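Local coordinates for DUF3809 domain-containing protein (Deinococcus radiodurans, PDB 3NQN), which is of unknown function but binds calcium ions and belongs to a family grouped with the Bet v 1-like proteins, at residues A[24-29]-A[70-75]; A[33-38]-A[149-154]; A[37-42]-A[51-56]; A[46-51]-A[64-69]; A[79-84]-A[92-97]. All blocks are in the same frame, centred on the assembly; numbering follows the deposited sequence.

Contact 1: A[24-29]-A[70-75]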
# COMPACT_ATOMS: atom_id res chain seq x y z
N PHE A 24 -10.37 -8.46 28.67
CA PHE A 24 -10.48 -8.82 27.25
C PHE A 24 -10.76 -7.60 26.36
O PHE A 24 -10.08 -7.37 25.36
CB PHE A 24 -11.59 -9.88 27.10
CG PHE A 24 -11.87 -10.29 25.69
CD1 PHE A 24 -11.16 -11.32 25.10
CD2 PHE A 24 -12.92 -9.74 24.99
CE1 PHE A 24 -11.46 -11.73 23.82
CE2 PHE A 24 -13.22 -10.15 23.70
CZ PHE A 24 -12.48 -11.15 23.13
N VAL A 25 -11.75 -6.80 26.73
CA VAL A 25 -12.12 -5.63 25.91
C VAL A 25 -11.09 -4.51 25.99
O VAL A 25 -11.05 -3.65 25.10
CB VAL A 25 -13.55 -5.06 26.26
CG1 VAL A 25 -14.65 -6.15 26.00
CG2 VAL A 25 -13.60 -4.55 27.67
N ARG A 26 -10.26 -4.52 27.02
CA ARG A 26 -9.27 -3.45 27.21
C ARG A 26 -7.95 -3.72 26.53
O ARG A 26 -7.12 -2.82 26.44
CB ARG A 26 -9.03 -3.19 28.69
CG ARG A 26 -10.19 -2.46 29.35
CD ARG A 26 -10.05 -2.42 30.83
NE ARG A 26 -10.98 -1.47 31.42
CZ ARG A 26 -11.25 -1.40 32.72
NH1 ARG A 26 -10.67 -2.23 33.58
NH2 ARG A 26 -12.10 -0.49 33.17
N GLU A 27 -7.74 -4.96 26.06
CA GLU A 27 -6.51 -5.31 25.36
C GLU A 27 -6.83 -5.70 23.91
O GLU A 27 -7.39 -6.77 23.66
CB GLU A 27 -5.76 -6.43 26.08
CG GLU A 27 -4.35 -6.64 25.55
CD GLU A 27 -3.50 -7.55 26.42
OE1 GLU A 27 -3.99 -8.02 27.46
OE2 GLU A 27 -2.33 -7.78 26.04
N PRO A 28 -6.49 -4.82 22.95
CA PRO A 28 -6.82 -5.09 21.56
C PRO A 28 -6.29 -6.43 21.04
O PRO A 28 -6.96 -7.08 20.27
CB PRO A 28 -6.18 -3.91 20.80
CG PRO A 28 -5.23 -3.32 21.70
CD PRO A 28 -5.69 -3.59 23.09
N ALA A 29 -5.11 -6.83 21.48
CA ALA A 29 -4.52 -8.12 21.07
C ALA A 29 -5.39 -9.31 21.49
O ALA A 29 -5.30 -10.38 20.89
CB ALA A 29 -3.08 -8.26 21.64
N ILE A 70 -6.64 4.01 21.74
CA ILE A 70 -7.29 3.11 22.69
C ILE A 70 -7.57 3.91 23.96
O ILE A 70 -6.68 4.53 24.52
CB ILE A 70 -6.37 1.94 23.08
CG1 ILE A 70 -5.93 1.16 21.84
CG2 ILE A 70 -7.08 1.01 24.06
CD1 ILE A 70 -4.74 0.24 22.13
N VAL A 71 -8.83 3.93 24.36
CA VAL A 71 -9.26 4.68 25.54
C VAL A 71 -9.90 3.75 26.53
O VAL A 71 -10.90 3.13 26.25
CB VAL A 71 -10.28 5.76 25.18
CG1 VAL A 71 -10.72 6.50 26.46
CG2 VAL A 71 -9.68 6.75 24.11
N ARG A 72 -9.30 3.66 27.70
CA ARG A 72 -9.76 2.81 28.77
C ARG A 72 -10.85 3.54 29.55
O ARG A 72 -10.65 4.66 30.01
CB ARG A 72 -8.59 2.49 29.69
CG ARG A 72 -8.90 1.65 30.89
CD ARG A 72 -7.64 1.53 31.79
NE ARG A 72 -7.83 0.56 32.87
CZ ARG A 72 -8.47 0.83 34.01
NH1 ARG A 72 -8.99 2.04 34.22
NH2 ARG A 72 -8.60 -0.12 34.93
N THR A 73 -11.99 2.88 29.72
CA THR A 73 -13.13 3.47 30.41
C THR A 73 -13.52 2.63 31.63
O THR A 73 -13.05 1.52 31.81
CB THR A 73 -14.31 3.56 29.45
OG1 THR A 73 -14.59 2.25 28.94
CG2 THR A 73 -13.96 4.51 28.28
N PRO A 74 -14.42 3.16 32.47
CA PRO A 74 -14.75 2.41 33.69
C PRO A 74 -15.39 1.03 33.45
O PRO A 74 -15.11 0.10 34.21
CB PRO A 74 -15.71 3.35 34.43
CG PRO A 74 -15.27 4.69 34.00
CD PRO A 74 -14.86 4.56 32.56
N GLN A 75 -16.17 0.87 32.38
CA GLN A 75 -16.84 -0.40 32.06
C GLN A 75 -16.17 -1.18 30.93
O GLN A 75 -16.65 -2.23 30.53
CB GLN A 75 -18.28 -0.15 31.61
CG GLN A 75 -19.10 0.69 32.51
CD GLN A 75 -20.54 0.66 32.09
OE1 GLN A 75 -21.02 1.59 31.44
NE2 GLN A 75 -21.21 -0.46 32.34

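Contact 2: A[33-38]-A[149-154]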
# COMPACT_ATOMS: atom_id res chain seq x y z
N ALA A 33 -7.97 -10.58 18.35
CA ALA A 33 -7.12 -11.74 17.91
C ALA A 33 -7.67 -12.51 16.67
O ALA A 33 -6.91 -12.82 15.74
CB ALA A 33 -6.89 -12.71 19.08
N GLY A 34 -8.97 -12.77 16.64
CA GLY A 34 -9.58 -13.53 15.56
C GLY A 34 -10.38 -12.72 14.56
O GLY A 34 -11.10 -13.27 13.74
N VAL A 35 -10.26 -11.40 14.62
CA VAL A 35 -11.02 -10.54 13.71
C VAL A 35 -10.45 -10.57 12.29
O VAL A 35 -9.24 -10.48 12.10
CB VAL A 35 -11.10 -9.12 14.26
CG1 VAL A 35 -11.65 -8.16 13.22
CG2 VAL A 35 -11.97 -9.11 15.53
N ARG A 36 -11.32 -10.71 11.30
CA ARG A 36 -10.91 -10.77 9.91
C ARG A 36 -11.17 -9.44 9.21
O ARG A 36 -11.93 -8.59 9.71
CB ARG A 36 -11.68 -11.87 9.16
CG ARG A 36 -11.35 -13.32 9.58
CD ARG A 36 -12.55 -14.25 9.30
NE ARG A 36 -12.72 -14.50 7.89
CZ ARG A 36 -13.89 -14.72 7.29
NH1 ARG A 36 -15.04 -14.66 7.94
NH2 ARG A 36 -13.89 -14.97 5.98
N PHE A 37 -10.53 -9.29 8.05
CA PHE A 37 -10.69 -8.14 7.16
C PHE A 37 -10.06 -6.87 7.66
O PHE A 37 -10.27 -5.79 7.09
CB PHE A 37 -12.16 -7.94 6.78
CG PHE A 37 -12.83 -9.20 6.31
CD1 PHE A 37 -12.41 -9.83 5.15
CD2 PHE A 37 -13.86 -9.78 7.05
CE1 PHE A 37 -13.03 -11.01 4.71
CE2 PHE A 37 -14.48 -10.95 6.62
CZ PHE A 37 -14.06 -11.56 5.45
N LEU A 38 -9.23 -6.99 8.70
CA LEU A 38 -8.39 -5.90 9.17
C LEU A 38 -6.93 -6.33 8.98
O LEU A 38 -6.30 -6.90 9.89
CB LEU A 38 -8.67 -5.58 10.65
CG LEU A 38 -10.07 -5.02 10.99
CD1 LEU A 38 -10.15 -4.68 12.48
CD2 LEU A 38 -10.40 -3.79 10.12
N GLU A 149 -18.59 -12.54 14.63
CA GLU A 149 -17.89 -13.79 14.42
C GLU A 149 -16.43 -13.66 14.90
O GLU A 149 -15.93 -14.49 15.66
CB GLU A 149 -17.92 -14.15 12.92
CG GLU A 149 -17.23 -15.48 12.56
CD GLU A 149 -17.24 -15.76 11.07
OE1 GLU A 149 -17.02 -14.82 10.26
OE2 GLU A 149 -17.45 -16.94 10.70
N GLY A 150 -15.78 -12.56 14.49
CA GLY A 150 -14.39 -12.31 14.85
C GLY A 150 -14.15 -12.13 16.32
O GLY A 150 -13.22 -12.70 16.87
N LEU A 151 -14.96 -11.30 16.98
CA LEU A 151 -14.82 -11.14 18.41
C LEU A 151 -15.08 -12.46 19.13
O LEU A 151 -14.36 -12.82 20.05
CB LEU A 151 -15.72 -10.03 18.96
CG LEU A 151 -15.02 -8.66 19.04
CD1 LEU A 151 -14.86 -8.04 17.67
CD2 LEU A 151 -15.75 -7.76 19.93
N ALA A 152 -16.10 -13.21 18.70
CA ALA A 152 -16.42 -14.50 19.35
C ALA A 152 -15.23 -15.47 19.22
O ALA A 152 -14.91 -16.17 20.17
CB ALA A 152 -17.69 -15.11 18.76
N ALA A 153 -14.56 -15.45 18.08
CA ALA A 153 -13.38 -16.30 17.85
C ALA A 153 -12.24 -16.02 18.84
O ALA A 153 -11.40 -16.86 19.06
CB ALA A 153 -12.89 -16.15 16.43
N GLY A 154 -12.21 -14.84 19.45
CA GLY A 154 -11.15 -14.52 20.41
C GLY A 154 -11.40 -15.04 21.83
O GLY A 154 -10.50 -15.01 22.67
O HOH W 1 -11.07 -11.91 18.48

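Contact 3: A[37-42]-A[51-56]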
# COMPACT_ATOMS: atom_id res chain seq x y z
N PHE A 37 -10.53 -9.29 8.05
CA PHE A 37 -10.69 -8.14 7.16
C PHE A 37 -10.06 -6.87 7.66
O PHE A 37 -10.27 -5.79 7.09
CB PHE A 37 -12.16 -7.94 6.78
CG PHE A 37 -12.83 -9.20 6.31
CD1 PHE A 37 -12.41 -9.83 5.15
CD2 PHE A 37 -13.86 -9.78 7.05
CE1 PHE A 37 -13.03 -11.01 4.71
CE2 PHE A 37 -14.48 -10.95 6.62
CZ PHE A 37 -14.06 -11.56 5.45
N LEU A 38 -9.23 -6.99 8.70
CA LEU A 38 -8.39 -5.90 9.17
C LEU A 38 -6.93 -6.33 8.98
O LEU A 38 -6.30 -6.90 9.89
CB LEU A 38 -8.67 -5.58 10.65
CG LEU A 38 -10.07 -5.02 10.99
CD1 LEU A 38 -10.15 -4.68 12.48
CD2 LEU A 38 -10.40 -3.79 10.12
N ARG A 39 -6.39 -6.05 7.81
CA ARG A 39 -5.05 -6.51 7.48
C ARG A 39 -3.98 -5.66 8.18
O ARG A 39 -4.15 -4.46 8.38
CB ARG A 39 -4.84 -6.50 5.96
CG ARG A 39 -3.75 -7.47 5.48
CD ARG A 39 -3.51 -7.37 3.98
NE ARG A 39 -2.88 -6.09 3.62
CZ ARG A 39 -2.62 -5.71 2.37
NH1 ARG A 39 -2.95 -6.49 1.34
NH2 ARG A 39 -2.04 -4.54 2.14
N GLY A 40 -2.86 -6.30 8.52
CA GLY A 40 -1.72 -5.60 9.11
C GLY A 40 -2.01 -5.01 10.48
O GLY A 40 -1.36 -4.07 10.91
N LEU A 41 -2.96 -5.62 11.18
CA LEU A 41 -3.37 -5.13 12.48
C LEU A 41 -2.18 -5.14 13.43
O LEU A 41 -1.43 -6.12 13.49
CB LEU A 41 -4.49 -6.00 13.02
CG LEU A 41 -5.45 -5.46 14.06
CD1 LEU A 41 -6.03 -4.09 13.67
CD2 LEU A 41 -6.57 -6.49 14.26
N ASP A 42 -1.96 -4.02 14.12
CA ASP A 42 -0.91 -3.95 15.12
C ASP A 42 -1.23 -2.86 16.15
O ASP A 42 -2.13 -2.03 15.93
CB ASP A 42 0.44 -3.68 14.45
CG ASP A 42 1.62 -4.09 15.33
OD1 ASP A 42 1.44 -4.93 16.24
OD2 ASP A 42 2.73 -3.57 15.10
N GLU A 51 -5.32 -1.82 8.11
CA GLU A 51 -5.87 -1.38 6.84
C GLU A 51 -7.03 -2.25 6.39
O GLU A 51 -7.12 -3.42 6.77
CB GLU A 51 -4.75 -1.35 5.76
CG GLU A 51 -4.07 -2.70 5.57
CD GLU A 51 -2.69 -2.61 4.90
OE1 GLU A 51 -2.13 -1.50 4.73
OE2 GLU A 51 -2.14 -3.68 4.58
N LEU A 52 -7.97 -1.65 5.67
CA LEU A 52 -9.03 -2.38 5.03
C LEU A 52 -8.72 -2.42 3.56
O LEU A 52 -8.10 -1.48 3.03
CB LEU A 52 -10.39 -1.71 5.25
CG LEU A 52 -10.96 -1.65 6.66
CD1 LEU A 52 -10.06 -0.82 7.54
CD2 LEU A 52 -12.39 -1.07 6.64
N LEU A 53 -9.17 -3.47 2.88
CA LEU A 53 -8.90 -3.63 1.46
C LEU A 53 -10.14 -3.35 0.62
O LEU A 53 -11.19 -3.96 0.82
CB LEU A 53 -8.38 -5.04 1.17
CG LEU A 53 -7.09 -5.47 1.90
CD1 LEU A 53 -6.68 -6.88 1.44
CD2 LEU A 53 -5.98 -4.48 1.66
N VAL A 54 -10.03 -2.37 -0.27
CA VAL A 54 -11.07 -2.05 -1.23
C VAL A 54 -10.62 -2.59 -2.58
O VAL A 54 -9.58 -2.17 -3.11
CB VAL A 54 -11.30 -0.53 -1.35
CG1 VAL A 54 -12.36 -0.22 -2.44
CG2 VAL A 54 -11.70 0.05 0.00
N THR A 55 -11.39 -3.52 -3.14
CA THR A 55 -11.06 -4.15 -4.41
C THR A 55 -11.76 -3.47 -5.56
O THR A 55 -12.98 -3.38 -5.59
CB THR A 55 -11.44 -5.65 -4.40
OG1 THR A 55 -10.74 -6.31 -3.36
CG2 THR A 55 -11.09 -6.30 -5.73
N VAL A 56 -10.97 -2.94 -6.50
CA VAL A 56 -11.52 -2.37 -7.70
C VAL A 56 -10.84 -2.99 -8.89
O VAL A 56 -9.75 -3.58 -8.75
CB VAL A 56 -11.39 -0.81 -7.75
CG1 VAL A 56 -12.12 -0.19 -6.57
CG2 VAL A 56 -9.91 -0.38 -7.76
O HOH W 2 -10.78 -5.39 4.29

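Contact 4: A[46-51]-A[64-69]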
# COMPACT_ATOMS: atom_id res chain seq x y z
N GLU A 46 -1.12 1.89 23.03
CA GLU A 46 -1.70 3.22 23.02
C GLU A 46 -2.65 3.42 21.84
O GLU A 46 -3.71 4.02 21.98
CB GLU A 46 -0.60 4.28 22.96
CG GLU A 46 0.17 4.42 24.28
CD GLU A 46 -0.69 5.02 25.38
OE1 GLU A 46 -0.87 6.26 25.39
OE2 GLU A 46 -1.20 4.25 26.23
N GLN A 47 -2.23 2.97 20.67
CA GLN A 47 -3.04 3.06 19.50
C GLN A 47 -3.08 1.72 18.79
O GLN A 47 -2.24 0.86 19.03
CB GLN A 47 -2.49 4.14 18.56
CG GLN A 47 -2.38 5.51 19.21
CD GLN A 47 -1.85 6.58 18.28
OE1 GLN A 47 -1.40 6.30 17.17
NE2 GLN A 47 -1.90 7.82 18.74
N VAL A 48 -4.09 1.56 17.97
CA VAL A 48 -4.25 0.37 17.13
C VAL A 48 -4.31 0.85 15.68
O VAL A 48 -4.89 1.92 15.39
CB VAL A 48 -5.55 -0.41 17.49
CG1 VAL A 48 -5.76 -1.58 16.53
CG2 VAL A 48 -5.49 -0.91 18.95
N TRP A 49 -3.71 0.10 14.78
CA TRP A 49 -3.72 0.47 13.36
C TRP A 49 -3.72 -0.73 12.43
O TRP A 49 -3.43 -1.87 12.84
CB TRP A 49 -2.56 1.41 13.02
CG TRP A 49 -1.19 0.83 13.28
CD1 TRP A 49 -0.38 0.18 12.39
CD2 TRP A 49 -0.46 0.89 14.51
NE1 TRP A 49 0.80 -0.19 13.00
CE2 TRP A 49 0.78 0.24 14.30
CE3 TRP A 49 -0.73 1.42 15.78
CZ2 TRP A 49 1.74 0.11 15.30
CZ3 TRP A 49 0.22 1.29 16.78
CH2 TRP A 49 1.44 0.64 16.53
N GLY A 50 -4.06 -0.48 11.17
CA GLY A 50 -4.14 -1.52 10.19
C GLY A 50 -4.70 -0.97 8.91
O GLY A 50 -4.60 0.23 8.66
N GLU A 51 -5.32 -1.82 8.11
CA GLU A 51 -5.87 -1.38 6.84
C GLU A 51 -7.03 -2.25 6.39
O GLU A 51 -7.12 -3.42 6.77
CB GLU A 51 -4.75 -1.35 5.76
CG GLU A 51 -4.07 -2.70 5.57
CD GLU A 51 -2.69 -2.61 4.90
OE1 GLU A 51 -2.13 -1.50 4.73
OE2 GLU A 51 -2.14 -3.68 4.58
N LEU A 64 -6.60 0.81 2.50
CA LEU A 64 -6.96 2.08 3.14
C LEU A 64 -6.59 1.96 4.62
O LEU A 64 -7.16 1.13 5.36
CB LEU A 64 -8.47 2.36 3.02
CG LEU A 64 -9.04 2.86 1.68
CD1 LEU A 64 -8.79 1.88 0.53
CD2 LEU A 64 -10.56 3.16 1.84
N PRO A 65 -5.64 2.79 5.08
CA PRO A 65 -5.22 2.65 6.45
C PRO A 65 -6.22 3.25 7.45
O PRO A 65 -7.12 4.03 7.07
CB PRO A 65 -3.91 3.42 6.49
CG PRO A 65 -4.07 4.47 5.46
CD PRO A 65 -4.90 3.87 4.39
N PHE A 66 -6.11 2.80 8.70
CA PHE A 66 -6.79 3.42 9.82
C PHE A 66 -5.84 3.37 10.99
O PHE A 66 -4.91 2.55 11.02
CB PHE A 66 -8.09 2.70 10.19
CG PHE A 66 -7.88 1.36 10.88
CD1 PHE A 66 -7.75 1.29 12.28
CD2 PHE A 66 -7.83 0.19 10.16
CE1 PHE A 66 -7.56 0.07 12.91
CE2 PHE A 66 -7.62 -1.02 10.79
CZ PHE A 66 -7.49 -1.07 12.17
N ARG A 67 -6.07 4.27 11.93
CA ARG A 67 -5.34 4.31 13.17
C ARG A 67 -6.29 4.90 14.21
O ARG A 67 -6.91 5.96 13.99
CB ARG A 67 -4.09 5.17 13.02
CG ARG A 67 -3.08 5.01 14.14
CD ARG A 67 -1.74 5.71 13.80
NE ARG A 67 -0.67 5.31 14.72
CZ ARG A 67 0.37 4.51 14.41
NH1 ARG A 67 0.50 4.00 13.18
NH2 ARG A 67 1.27 4.22 15.33
N SER A 68 -6.41 4.22 15.34
CA SER A 68 -7.31 4.65 16.40
C SER A 68 -6.64 4.63 17.77
O SER A 68 -5.81 3.78 18.06
CB SER A 68 -8.53 3.75 16.43
OG SER A 68 -9.26 3.79 15.21
N GLU A 69 -7.04 5.56 18.61
CA GLU A 69 -6.55 5.68 19.98
C GLU A 69 -7.34 4.73 20.86
O GLU A 69 -8.58 4.62 20.73
CB GLU A 69 -6.74 7.12 20.45
CG GLU A 69 -6.32 7.40 21.88
CD GLU A 69 -6.73 8.80 22.35
OE1 GLU A 69 -7.47 9.49 21.59
OE2 GLU A 69 -6.34 9.19 23.47

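Contact 5: A[79-84]-A[92-97]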
# COMPACT_ATOMS: atom_id res chain seq x y z
N LEU A 79 -12.28 2.60 21.02
CA LEU A 79 -11.34 3.05 19.99
C LEU A 79 -11.89 4.36 19.46
O LEU A 79 -13.07 4.46 19.10
CB LEU A 79 -11.24 2.06 18.83
CG LEU A 79 -10.66 0.69 19.13
CD1 LEU A 79 -10.57 -0.11 17.86
CD2 LEU A 79 -9.28 0.80 19.80
N ARG A 80 -11.04 5.38 19.45
CA ARG A 80 -11.39 6.67 18.89
C ARG A 80 -10.45 6.98 17.72
O ARG A 80 -9.25 6.95 17.88
CB ARG A 80 -11.31 7.73 19.95
CG ARG A 80 -12.37 7.58 21.00
CD ARG A 80 -12.32 8.65 22.04
NE ARG A 80 -13.25 8.37 23.12
CZ ARG A 80 -13.19 8.92 24.33
NH1 ARG A 80 -12.23 9.80 24.62
NH2 ARG A 80 -14.08 8.59 25.24
N PRO A 81 -11.02 7.21 16.52
CA PRO A 81 -10.25 7.30 15.28
C PRO A 81 -9.39 8.53 15.18
O PRO A 81 -9.77 9.60 15.66
CB PRO A 81 -11.34 7.35 14.19
CG PRO A 81 -12.50 7.93 14.86
CD PRO A 81 -12.46 7.41 16.27
N LEU A 82 -8.22 8.37 14.57
CA LEU A 82 -7.36 9.50 14.27
C LEU A 82 -7.53 9.90 12.82
O LEU A 82 -7.78 9.05 11.95
CB LEU A 82 -5.90 9.16 14.57
CG LEU A 82 -5.62 8.81 16.04
CD1 LEU A 82 -4.14 8.65 16.26
CD2 LEU A 82 -6.21 9.88 16.97
N THR A 83 -7.43 11.19 12.56
CA THR A 83 -7.54 11.73 11.23
C THR A 83 -6.26 11.44 10.46
O THR A 83 -5.16 11.69 10.96
CB THR A 83 -7.75 13.25 11.28
OG1 THR A 83 -8.91 13.54 12.06
CG2 THR A 83 -7.93 13.84 9.88
N LEU A 84 -6.39 10.89 9.26
CA LEU A 84 -5.22 10.63 8.41
C LEU A 84 -5.24 11.63 7.24
O LEU A 84 -6.15 12.42 7.11
CB LEU A 84 -5.20 9.16 7.96
CG LEU A 84 -5.22 8.15 9.11
CD1 LEU A 84 -5.17 6.72 8.58
CD2 LEU A 84 -4.08 8.38 10.08
N ALA A 92 -11.86 5.61 9.14
CA ALA A 92 -11.99 5.93 10.58
C ALA A 92 -12.72 4.77 11.24
O ALA A 92 -13.87 4.51 10.91
CB ALA A 92 -12.77 7.18 10.76
N VAL A 93 -12.03 4.09 12.16
CA VAL A 93 -12.59 2.96 12.90
C VAL A 93 -12.86 3.37 14.35
O VAL A 93 -11.94 3.78 15.08
CB VAL A 93 -11.64 1.76 12.90
CG1 VAL A 93 -12.22 0.60 13.78
CG2 VAL A 93 -11.40 1.27 11.46
N SER A 94 -14.12 3.35 14.73
CA SER A 94 -14.53 3.69 16.10
C SER A 94 -15.20 2.48 16.72
O SER A 94 -15.77 1.67 16.01
CB SER A 94 -15.52 4.85 16.11
OG SER A 94 -15.08 5.94 15.34
N GLY A 95 -15.10 2.36 18.03
CA GLY A 95 -15.73 1.26 18.75
C GLY A 95 -15.86 1.53 20.23
O GLY A 95 -15.06 2.29 20.83
N GLN A 96 -16.91 0.96 20.82
CA GLN A 96 -17.13 1.06 22.24
C GLN A 96 -17.50 -0.32 22.76
O GLN A 96 -18.24 -1.07 22.11
CB GLN A 96 -18.24 2.07 22.57
CG GLN A 96 -18.12 3.47 21.89
CD GLN A 96 -18.59 3.47 20.44
OE1 GLN A 96 -19.60 2.87 20.12
NE2 GLN A 96 -17.86 4.18 19.56
N ALA A 97 -16.96 -0.67 23.93
CA ALA A 97 -17.20 -1.97 24.53
C ALA A 97 -17.41 -1.82 26.02
O ALA A 97 -16.69 -1.07 26.71
CB ALA A 97 -16.00 -2.91 24.26
O HOH W 3 -15.39 5.55 20.23

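Contact 1: A[24-29]-A[70-75]
Arg26 reaches out from the end of helix 18-26 and lays its guanidinium flat on that of Arg72. From CB, chi1 of -73° sets CG beside the backbone N, and the chain runs on extended to NE. There NE passes 3.8 Å from Arg72 CG and gives its hydrogen to Gly76 O. CZ faces the Arg72 guanidinium, 3.7 Å from Arg72 NH2, with the two planes 27° apart. NH1 comes within 3.2 Å of Arg72 NH2; both are donors, so they do not bond. NH2 gives a 2.6 Å hydrogen bond to Thr73 O that is nearly straight (162°) and lies in both the carbonyl and the guanidinium plane. These carbonyls probably offset some of the repulsion between the two like charges. Further along, Pro28 CG meets Ile70 CD1 at 3.6 Å, the two side chains crossing at about a right angle. The contact lies on the surface. It joins the helical region 18-31 to the end of strand 60-73, where the chain turns into strand 76-81. Pro28 and Ile70 also touch Val48 of strand 47-56, while Val25 packs on Met105 and Phe107 of strand 104-114.

Contact 2: A[33-38]-A[149-154]
The Arg36 guanidinium meets Glu149 OE1 at its edge, close to its own plane. Phe37 CZ lies over one of its faces, 3.5 Å above the guanidinium plane and toward the rim. Arg36 CB in turn lies over one face of the Phe37 ring. These groups sit where the loop 33-38 packs on the end of the long C-terminal helix 122-153. That helix lies against an antiparallel sheet, consistent with the helix-grip fold of the Bet v 1-like clan.

The salt bridge from Arg36 NH1 to Glu149 OE1 is 3.1 Å long, but as a hydrogen bond it is weak (121° at the hydrogen). The carboxylate is turned 75° from the guanidinium.

Segment 33-38 leads from helix 28-31 toward strand 41-43. It passes very close to the C-terminal helix, with Val35 CA 4.0 Å from Gly150 CA. A CB on Gly150 would clash with Val35 CA, and one on Gly34 would clash with Ala153 CB. Gly150 CA also makes a CA-H...O contact to Gly34 O (3.6 Å).

Val35 CG2 lies 3.8 Å from Leu151 CD1, the two side chains side by side and pointing the same way. Val35 also touches Leu147, and Leu151 packs on Phe10 and Leu12 of strand 5-13. One water bridges the backbones, accepting from Gly34 N at 2.9 Å and donating to Gly150 O at 2.8 Å.

Contact 3: A[37-42]-A[51-56]
Arg39 and Glu51 form the tight part of this contact. Two arginine nitrogens hydrogen-bond to a single oxygen in a salt bridge: NE is 2.7 Å from Glu51 OE2, and Arg39 NH2 is 2.6 Å from the same atom. Both reach OE2 from the same face of the carboxylate. NE comes on the anti side, while NH2 stands well above the carboxylate plane. OE2 itself lies in the plane of the guanidinium. Glu51 CG takes the crowded position between the backbone N and the carbonyl carbon (chi1 58°), which brings it within 3.3 Å of Arg39 O. Leu53 CD2 sits over the centre of one guanidinium face, 3.6 Å from Arg39 CZ. An alanine in place of Glu51 would probably leave NE and NH2 of Arg39 without their shared acceptor and let the guanidinium swing off Leu53. The Glu51 side chain also lies about 4 Å (nearest atoms) from that of Asp63, which binds calcium in a structure of this protein, and about 6 Å from a calcium ion.

The backbones form an antiparallel hydrogen-bonded pair, Arg39 N to Glu51 O and Glu51 N to Arg39 O, each 2.9 Å. This bridge lies just ahead of strand 41-43, which forms a beta hairpin with strand 47-56. Between them the chain turns a corner at Gly40, within a type II turn from Leu38 to Leu41. On the inner side, Leu38 CD2 packs on Leu52 CD1 at 3.9 Å.

The contact is looser toward Phe37. There a water takes the place of direct pairing, donating to Phe37 O and accepting from Leu53 N.

Contact 4: A[46-51]-A[64-69]
Arg67, Phe66 and Trp49 bury the most surface of the residues here. The Arg67 guanidinium lies flat over the Trp49 indole in a cation-pi stack, with the planes only 8° apart. Arg67 CZ is 3.9 Å from the centroid of the six-membered ring. NH2 comes nearest at Trp49 CZ3 (3.4 Å), while NH1 lies over the CG-CD2 side. The Arg67 chain is extended and runs side by side with Trp49. Its NE gives a 2.7 Å hydrogen bond to Gln47 OE1, nearly along the C=O axis, which helps fix the rotation of the guanidinium. An alanine in place of Arg67 would probably leave Gln47 OE1 without this donor and uncover the stacked face of Trp49.

Phe66 points to the other face of the sheet. Its CG stands between the backbone N and the carbonyl carbon (chi1 73°), and the ring lies over the backbone of Gly50. Gly50 N is 3.6 Å above the ring plane. A CB on Gly50 would be tight against Phe66 CE2. Val48 CG1 touches the rim more loosely at Phe66 CE1 (4.4 Å).

The backbones are regularly antiparallel. Val48 pairs with Ser68 through two 2.8 Å hydrogen bonds, and Gly50 with Phe66 through two longer ones. This is the beta hairpin of strands 47-56 and 60-73. Strand 41-43 flanks it on one side, where Leu41 touches Val48 and Phe66. Strands 76-81 and 90-99 follow on the other; Ser68 OG bonds to Val93 O of the latter.

Contact 5: A[79-84]-A[92-97]
Leu79 and Gly95 form an antiparallel hydrogen-bonded pair, Leu79 N to Gly95 O at 2.8 Å and Gly95 N to Leu79 O at 3.1 Å, and the segments 79-81 and 92-97 run at 156° to each other. Ser94 CA adds a CA-H...O contact to Leu79 O (3.4 Å). The Leu79 side chain leaves on the face where a CB on Gly95 would also point. Its chi1 of -65° sets CG beside the backbone N, and CD1 comes only loosely to Val93 CG1, 4.5 Å away. Leu79 also packs on Ser68 and Ile70 of strand 60-73, and Val93 on Phe66 and Phe111.

The two strands, 76-81 and 90-99, are the arms of a beta hairpin within the antiparallel sheet. Regular pairing stops toward Pro81, which has no N-H to give. The register slips there by one residue, so that Pro81 comes nearest to Ala92.

The proline ring takes up the packing. Its CB meets Ala92 CB at 3.7 Å, and Pro81 CB is also near Val93 O. Its CD and CG lie beside Ser94 OG, but Ser94 has two conformers, so this short approach is doubtful.

A water bridges the strands at the other end. It lies 2.8 Å from Leu79 O and accepts a hydrogen bond from Gln96 NE2 at 2.9 Å. The same NE2 also bonds to Gln110 OE1 of strand 104-114.

Overall arrangement
From the N terminus, contact 1 opens first, at the end of helix 18-26, and closes at residues 70-75. Contacts 3 and 4 both fall within that loop. They cross each other, share Glu51 and belong to consecutive hairpins of strands 41-43, 47-56 and 60-73. Contact 2 starts at 33-38, overlapping contact 3 at Phe37 and Leu38, and closes only at the C-terminal helix. It therefore crosses contact 1 and encloses contacts 4 and 5. Contact 5 follows contacts 1, 3 and 4 in series and continues the sheet with strands 76-81 and 90-99. Contacts 3, 4 and 5 lie within the sheet; contact 1 ties the helical region to it, and contact 2 ties the loop to the C-terminal helix.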